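Local atomic coordinates of decapping nuclease RAI1 (Scheffersomyces stipitis, PDB entry 5BTO), a protein that removes NAD caps from the 5' ends of RNAs with a divalent metal ion, also acts on 5'-triphosphate RNA, and binds and stimulates the exoribonuclease RAT1. Residues Leu12-Ala18 with Lys338-Val343; Tyr126-Asp130 with Phe364-Arg369. All coordinates share one frame; numbering follows the deposited sequence.

Contacts 1 and 2 show how two segment pairs that interleave along the chain can build one continuous patch of packing. Their centres lie about 15 Å apart, on the same side of the chain's centre, and Leu14 joins them: its CD2 reaches Phe364 CE1 at 3.9 Å, while its CD1 lies 3.5 Å from Arg369 O. Helix 333-350, used by contact 1, is followed in the chain by strand 359-365, used by contact 2. Contact 1 lies away from the residues that bind metal and substrate. Contact 2 comes nearer, the side chain of Asp130 being about 11 Å from that of substrate-binding Gln282.

Contact 1: residues Leu12-Ala18 with Lys338-Val343; sequences LSLQSRA and KWYGAV
Lys338 O is gripped from opposite faces of its carbonyl plane: by Ala342 N, in the helix's own bonding, and by Ala18 N, 2.9 Å from Lys338 O and nearly straight at 172°. The loop thus adds a second donor to a helical carbonyl, and Ala18 CB settles 3.6 Å from Ala342 N, close over Gly341. Farther back, the loop borders the six-membered ring of Trp339. CG of Trp339 stands anti to the backbone N (chi1 156°), which carries that ring to the turn at Ser13-Ser16. There Ser13 O meets CZ3 of Trp339 at the ring edge, 3.4 Å away, and Ser16 O lies in the same plane near CE3. Leu12 CD2 comes obliquely to CZ3 and CH2, and Leu14 CD2 touches CH2 of Trp339. Arg17, bent at chi2 (-70°), folds its NH1 back to Leu14 O and Ser16 O, two bonds that fix the guanidinium with one face over Trp339 CB. The hydroxyls of Ser13 and Ser16 hydrogen-bond to Glu50 and Asp49 of the second subunit. Ser13 OG accepts from Gln15 N, making an ST turn within a type I beta turn, in the loop after edge strand 9-12, which this contact packs on helix 333-350.

Contact 2: residues Tyr126-Asp130 with Phe364-Arg369; sequences YNLND and FDPSTR
A type I beta turn, Asn127-Asp130, leads into strand 132-139 and packs against the end of the neighbouring antiparallel strand 359-365, where the chain turns towards strand 370-375. Phe364 meets Leu128 and Asp130. With CG anti to the backbone N (chi1 172°), the Phe364 ring presents its edge to the turn: Asp130 O lies in the ring plane, 3.3 Å from CD2 of Phe364, and Leu128 O is 3.4 Å from CE2 of Phe364. Leu128 CD2 adds an apolar contact at CZ. Pro366 packs beside it, its CB against Leu128 O and its CG 3.5 Å from Asn129 O. On the outer side, the extended Arg369 crosses Leu128 at about a right angle and lays one guanidinium face over CD1 of Leu128, which sits 3.5 Å from NH1 of Arg369. With an alanine in place of Phe364, a gap would probably open beside Leu128 CD2, and the carbonyls of Leu128 and Asp130 would probably lose the aromatic C-H edge they face. No direct hydrogen bond spans the two segments. Instead one water donates to Leu128 O (2.8 Å from the water oxygen) and to Pro366 O, and accepts from Arg369 NE in the guanidinium plane. The hydrogen-bonded link between the two segments therefore runs through a single bound water, while aromatic, proline and aliphatic groups supply the direct packing.

Contact 1: residues Leu12-Ala18 with Lys338-Val343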
loop_
_atom_site.group_PDB
_atom_site.type_symbol
_atom_site.label_atom_id
_atom_site.label_comp_id
_atom_site.label_asym_id
_atom_site.label_seq_id
_atom_site.Cartn_x
_atom_site.Cartn_y
_atom_site.Cartn_z
ATOM N N LEU A 12 6.599 -0.740 0.653
ATOM C CA LEU A 12 5.505 -0.095 -0.055
ATOM C C LEU A 12 4.367 -1.099 -0.230
ATOM O O LEU A 12 4.591 -2.202 -0.715
ATOM C CB LEU A 12 5.981 0.398 -1.439
ATOM C CG LEU A 12 4.918 1.084 -2.299
ATOM C CD1 LEU A 12 4.472 2.423 -1.719
ATOM C CD2 LEU A 12 5.419 1.277 -3.743
ATOM N N SER A 13 3.159 -0.720 0.180
ATOM C CA SER A 13 1.983 -1.576 -0.000
ATOM C C SER A 13 1.744 -1.875 -1.471
ATOM O O SER A 13 1.785 -0.970 -2.297
ATOM C CB SER A 13 0.720 -0.904 0.518
ATOM O OG SER A 13 -0.406 -1.730 0.238
ATOM N N LEU A 14 1.461 -3.134 -1.784
ATOM C CA LEU A 14 1.099 -3.493 -3.157
ATOM C C LEU A 14 -0.200 -2.809 -3.574
ATOM O O LEU A 14 -0.526 -2.748 -4.766
ATOM C CB LEU A 14 0.928 -5.011 -3.301
ATOM C CG LEU A 14 2.174 -5.868 -3.092
ATOM C CD1 LEU A 14 1.849 -7.317 -3.416
ATOM C CD2 LEU A 14 3.340 -5.372 -3.942
ATOM N N GLN A 15 -0.958 -2.328 -2.590
ATOM C CA GLN A 15 -2.219 -1.641 -2.847
ATOM C C GLN A 15 -2.041 -0.154 -3.162
ATOM O O GLN A 15 -3.014 0.536 -3.422
ATOM C CB GLN A 15 -3.174 -1.801 -1.650
ATOM C CG GLN A 15 -3.549 -3.233 -1.363
ATOM C CD GLN A 15 -4.654 -3.352 -0.322
ATOM O OE1 GLN A 15 -4.876 -2.440 0.484
ATOM N NE2 GLN A 15 -5.353 -4.475 -0.334
ATOM N N SER A 16 -0.806 0.340 -3.128
ATOM C CA SER A 16 -0.583 1.781 -3.282
ATOM C C SER A 16 -0.958 2.216 -4.699
ATOM O O SER A 16 -0.626 1.535 -5.663
ATOM C CB SER A 16 0.866 2.154 -2.973
ATOM O OG SER A 16 0.970 3.541 -2.712
ATOM N N ARG A 17 -1.650 3.347 -4.820
ATOM C CA ARG A 17 -2.103 3.823 -6.130
ATOM C C ARG A 17 -1.983 5.335 -6.216
ATOM O O ARG A 17 -2.492 6.054 -5.345
ATOM C CB ARG A 17 -3.570 3.441 -6.385
ATOM C CG ARG A 17 -3.880 1.948 -6.429
ATOM C CD ARG A 17 -3.318 1.258 -7.663
ATOM N NE ARG A 17 -3.689 -0.163 -7.721
ATOM C CZ ARG A 17 -2.976 -1.144 -7.173
ATOM N NH1 ARG A 17 -1.849 -0.872 -6.505
ATOM N NH2 ARG A 17 -3.385 -2.402 -7.287
ATOM N N ALA A 18 -1.319 5.821 -7.261
ATOM C CA ALA A 18 -1.286 7.251 -7.525
ATOM C C ALA A 18 -2.581 7.689 -8.201
ATOM O O ALA A 18 -3.299 6.875 -8.790
ATOM C CB ALA A 18 -0.080 7.606 -8.391
ATOM N N LYS A 338 -1.532 3.359 -12.381
ATOM C CA LYS A 338 -1.609 4.005 -11.066
ATOM C C LYS A 338 -0.623 3.382 -10.072
ATOM O O LYS A 338 -0.020 4.094 -9.257
ATOM C CB LYS A 338 -3.041 3.951 -10.515
ATOM C CG LYS A 338 -4.050 4.801 -11.284
ATOM C CD LYS A 338 -5.456 4.543 -10.770
ATOM C CE LYS A 338 -6.506 5.196 -11.643
ATOM N NZ LYS A 338 -7.892 4.824 -11.231
ATOM N N TRP A 339 -0.464 2.058 -10.115
ATOM C CA TRP A 339 0.568 1.404 -9.302
ATOM C C TRP A 339 1.968 1.906 -9.691
ATOM O O TRP A 339 2.799 2.244 -8.847
ATOM C CB TRP A 339 0.480 -0.122 -9.443
ATOM C CG TRP A 339 1.766 -0.843 -9.147
ATOM C CD1 TRP A 339 2.620 -1.414 -10.056
ATOM C CD2 TRP A 339 2.360 -1.053 -7.856
ATOM N NE1 TRP A 339 3.693 -1.980 -9.410
ATOM C CE2 TRP A 339 3.558 -1.777 -8.060
ATOM C CE3 TRP A 339 1.985 -0.716 -6.549
ATOM C CZ2 TRP A 339 4.394 -2.159 -7.012
ATOM C CZ3 TRP A 339 2.811 -1.101 -5.500
ATOM C CH2 TRP A 339 4.007 -1.818 -5.740
ATOM N N TYR A 340 2.238 1.949 -10.986
ATOM C CA TYR A 340 3.549 2.369 -11.437
ATOM C C TYR A 340 3.839 3.802 -10.979
ATOM O O TYR A 340 4.946 4.113 -10.526
ATOM C CB TYR A 340 3.588 2.262 -12.969
ATOM C CG TYR A 340 4.871 2.722 -13.602
ATOM C CD1 TYR A 340 6.075 2.070 -13.346
ATOM C CD2 TYR A 340 4.872 3.785 -14.495
ATOM C CE1 TYR A 340 7.262 2.489 -13.951
ATOM C CE2 TYR A 340 6.039 4.207 -15.099
ATOM C CZ TYR A 340 7.223 3.558 -14.821
ATOM O OH TYR A 340 8.383 3.969 -15.432
ATOM N N GLY A 341 2.837 4.669 -11.075
ATOM C CA GLY A 341 2.995 6.043 -10.632
ATOM C C GLY A 341 3.298 6.089 -9.140
ATOM O O GLY A 341 4.100 6.906 -8.683
ATOM N N ALA A 342 2.666 5.205 -8.380
ATOM C CA ALA A 342 2.908 5.170 -6.933
ATOM C C ALA A 342 4.346 4.759 -6.621
ATOM O O ALA A 342 4.993 5.323 -5.726
ATOM C CB ALA A 342 1.902 4.208 -6.226
ATOM N N VAL A 343 4.834 3.750 -7.337
ATOM C CA VAL A 343 6.180 3.252 -7.125
ATOM C C VAL A 343 7.215 4.336 -7.430
ATOM O O VAL A 343 8.123 4.582 -6.632
ATOM C CB VAL A 343 6.487 2.044 -8.031
ATOM C CG1 VAL A 343 7.971 1.676 -7.936
ATOM C CG2 VAL A 343 5.590 0.874 -7.673
#

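Contact 2: residues Tyr126-Asp130 with Phe364-Arg369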
loop_
_atom_site.group_PDB
_atom_site.type_symbol
_atom_site.label_atom_id
_atom_site.label_comp_id
_atom_site.label_asym_id
_atom_site.label_seq_id
_atom_site.Cartn_x
_atom_site.Cartn_y
_atom_site.Cartn_z
ATOM N N TYR A 126 -0.088 -7.872 -11.980
ATOM C CA TYR A 126 -0.709 -9.008 -12.668
ATOM C C TYR A 126 0.312 -10.107 -12.945
ATOM O O TYR A 126 0.053 -11.054 -13.697
ATOM C CB TYR A 126 -1.445 -8.539 -13.934
ATOM C CG TYR A 126 -2.466 -7.487 -13.568
ATOM C CD1 TYR A 126 -3.541 -7.800 -12.728
ATOM C CD2 TYR A 126 -2.327 -6.168 -13.987
ATOM C CE1 TYR A 126 -4.463 -6.834 -12.354
ATOM C CE2 TYR A 126 -3.252 -5.202 -13.615
ATOM C CZ TYR A 126 -4.313 -5.543 -12.798
ATOM O OH TYR A 126 -5.229 -4.584 -12.422
ATOM N N ASN A 127 1.456 -9.988 -12.282
ATOM C CA ASN A 127 2.540 -10.954 -12.395
ATOM C C ASN A 127 3.187 -11.194 -11.039
ATOM O O ASN A 127 4.399 -11.028 -10.871
ATOM C CB ASN A 127 3.567 -10.463 -13.412
ATOM C CG ASN A 127 3.040 -10.542 -14.826
ATOM O OD1 ASN A 127 3.019 -11.617 -15.418
ATOM N ND2 ASN A 127 2.559 -9.420 -15.353
ATOM N N LEU A 128 2.372 -11.598 -10.073
ATOM C CA LEU A 128 2.818 -11.619 -8.680
ATOM C C LEU A 128 3.778 -12.759 -8.344
ATOM O O LEU A 128 4.284 -12.838 -7.226
ATOM C CB LEU A 128 1.622 -11.623 -7.720
ATOM C CG LEU A 128 0.737 -10.374 -7.789
ATOM C CD1 LEU A 128 -0.593 -10.603 -7.086
ATOM C CD2 LEU A 128 1.464 -9.174 -7.206
ATOM N N ASN A 129 4.031 -13.642 -9.302
ATOM C CA ASN A 129 4.976 -14.728 -9.077
ATOM C C ASN A 129 6.376 -14.412 -9.590
ATOM O O ASN A 129 7.294 -15.206 -9.398
ATOM C CB ASN A 129 4.472 -16.022 -9.717
ATOM C CG ASN A 129 3.155 -16.474 -9.131
ATOM O OD1 ASN A 129 2.953 -16.429 -7.914
ATOM N ND2 ASN A 129 2.238 -16.896 -9.995
ATOM N N ASP A 130 6.533 -13.258 -10.239
ATOM C CA ASP A 130 7.816 -12.880 -10.829
ATOM C C ASP A 130 8.587 -11.954 -9.896
ATOM O O ASP A 130 8.091 -10.890 -9.529
ATOM C CB ASP A 130 7.621 -12.173 -12.180
ATOM C CG ASP A 130 6.987 -13.069 -13.235
ATOM O OD1 ASP A 130 7.032 -14.313 -13.091
ATOM O OD2 ASP A 130 6.454 -12.521 -14.227
ATOM N N PHE A 364 10.954 -6.905 -5.128
ATOM C CA PHE A 364 9.677 -7.559 -4.917
ATOM C C PHE A 364 9.912 -9.044 -4.722
ATOM O O PHE A 364 10.513 -9.706 -5.573
ATOM C CB PHE A 364 8.707 -7.332 -6.081
ATOM C CG PHE A 364 7.450 -8.157 -5.967
ATOM C CD1 PHE A 364 6.497 -7.849 -5.017
ATOM C CD2 PHE A 364 7.228 -9.240 -6.805
ATOM C CE1 PHE A 364 5.342 -8.616 -4.892
ATOM C CE2 PHE A 364 6.080 -10.000 -6.694
ATOM C CZ PHE A 364 5.130 -9.691 -5.741
ATOM N N ASP A 365 9.448 -9.553 -3.577
ATOM C CA ASP A 365 9.604 -10.956 -3.208
ATOM C C ASP A 365 8.275 -11.695 -3.361
ATOM O O ASP A 365 7.342 -11.470 -2.596
ATOM C CB ASP A 365 10.094 -11.054 -1.761
ATOM C CG ASP A 365 10.161 -12.479 -1.256
ATOM O OD1 ASP A 365 10.291 -13.412 -2.074
ATOM O OD2 ASP A 365 10.093 -12.670 -0.028
ATOM N N PRO A 366 8.181 -12.576 -4.362
ATOM C CA PRO A 366 6.910 -13.259 -4.613
ATOM C C PRO A 366 6.451 -14.150 -3.457
ATOM O O PRO A 366 5.245 -14.307 -3.252
ATOM C CB PRO A 366 7.216 -14.124 -5.838
ATOM C CG PRO A 366 8.349 -13.452 -6.512
ATOM C CD PRO A 366 9.173 -12.835 -5.418
ATOM N N SER A 367 7.390 -14.736 -2.722
ATOM C CA SER A 367 7.020 -15.679 -1.670
ATOM C C SER A 367 6.262 -14.982 -0.546
ATOM O O SER A 367 5.347 -15.558 0.043
ATOM C CB SER A 367 8.243 -16.432 -1.133
ATOM O OG SER A 367 9.095 -15.588 -0.373
ATOM N N THR A 368 6.637 -13.738 -0.259
ATOM C CA THR A 368 5.991 -12.968 0.802
ATOM C C THR A 368 5.086 -11.874 0.248
ATOM O O THR A 368 4.326 -11.239 0.989
ATOM C CB THR A 368 7.028 -12.320 1.730
ATOM O OG1 THR A 368 7.852 -11.422 0.977
ATOM C CG2 THR A 368 7.901 -13.384 2.365
ATOM N N ARG A 369 5.172 -11.673 -1.063
ATOM C CA ARG A 369 4.469 -10.597 -1.750
ATOM C C ARG A 369 4.701 -9.247 -1.084
ATOM O O ARG A 369 3.762 -8.512 -0.780
ATOM C CB ARG A 369 2.981 -10.911 -1.899
ATOM C CG ARG A 369 2.723 -11.980 -2.943
ATOM C CD ARG A 369 1.249 -12.132 -3.254
ATOM N NE ARG A 369 1.014 -13.177 -4.245
ATOM C CZ ARG A 369 -0.175 -13.432 -4.778
ATOM N NH1 ARG A 369 -1.225 -12.710 -4.413
ATOM N NH2 ARG A 369 -0.312 -14.402 -5.673
HETATM O O HOH W 1 3.281 -14.341 -5.123
#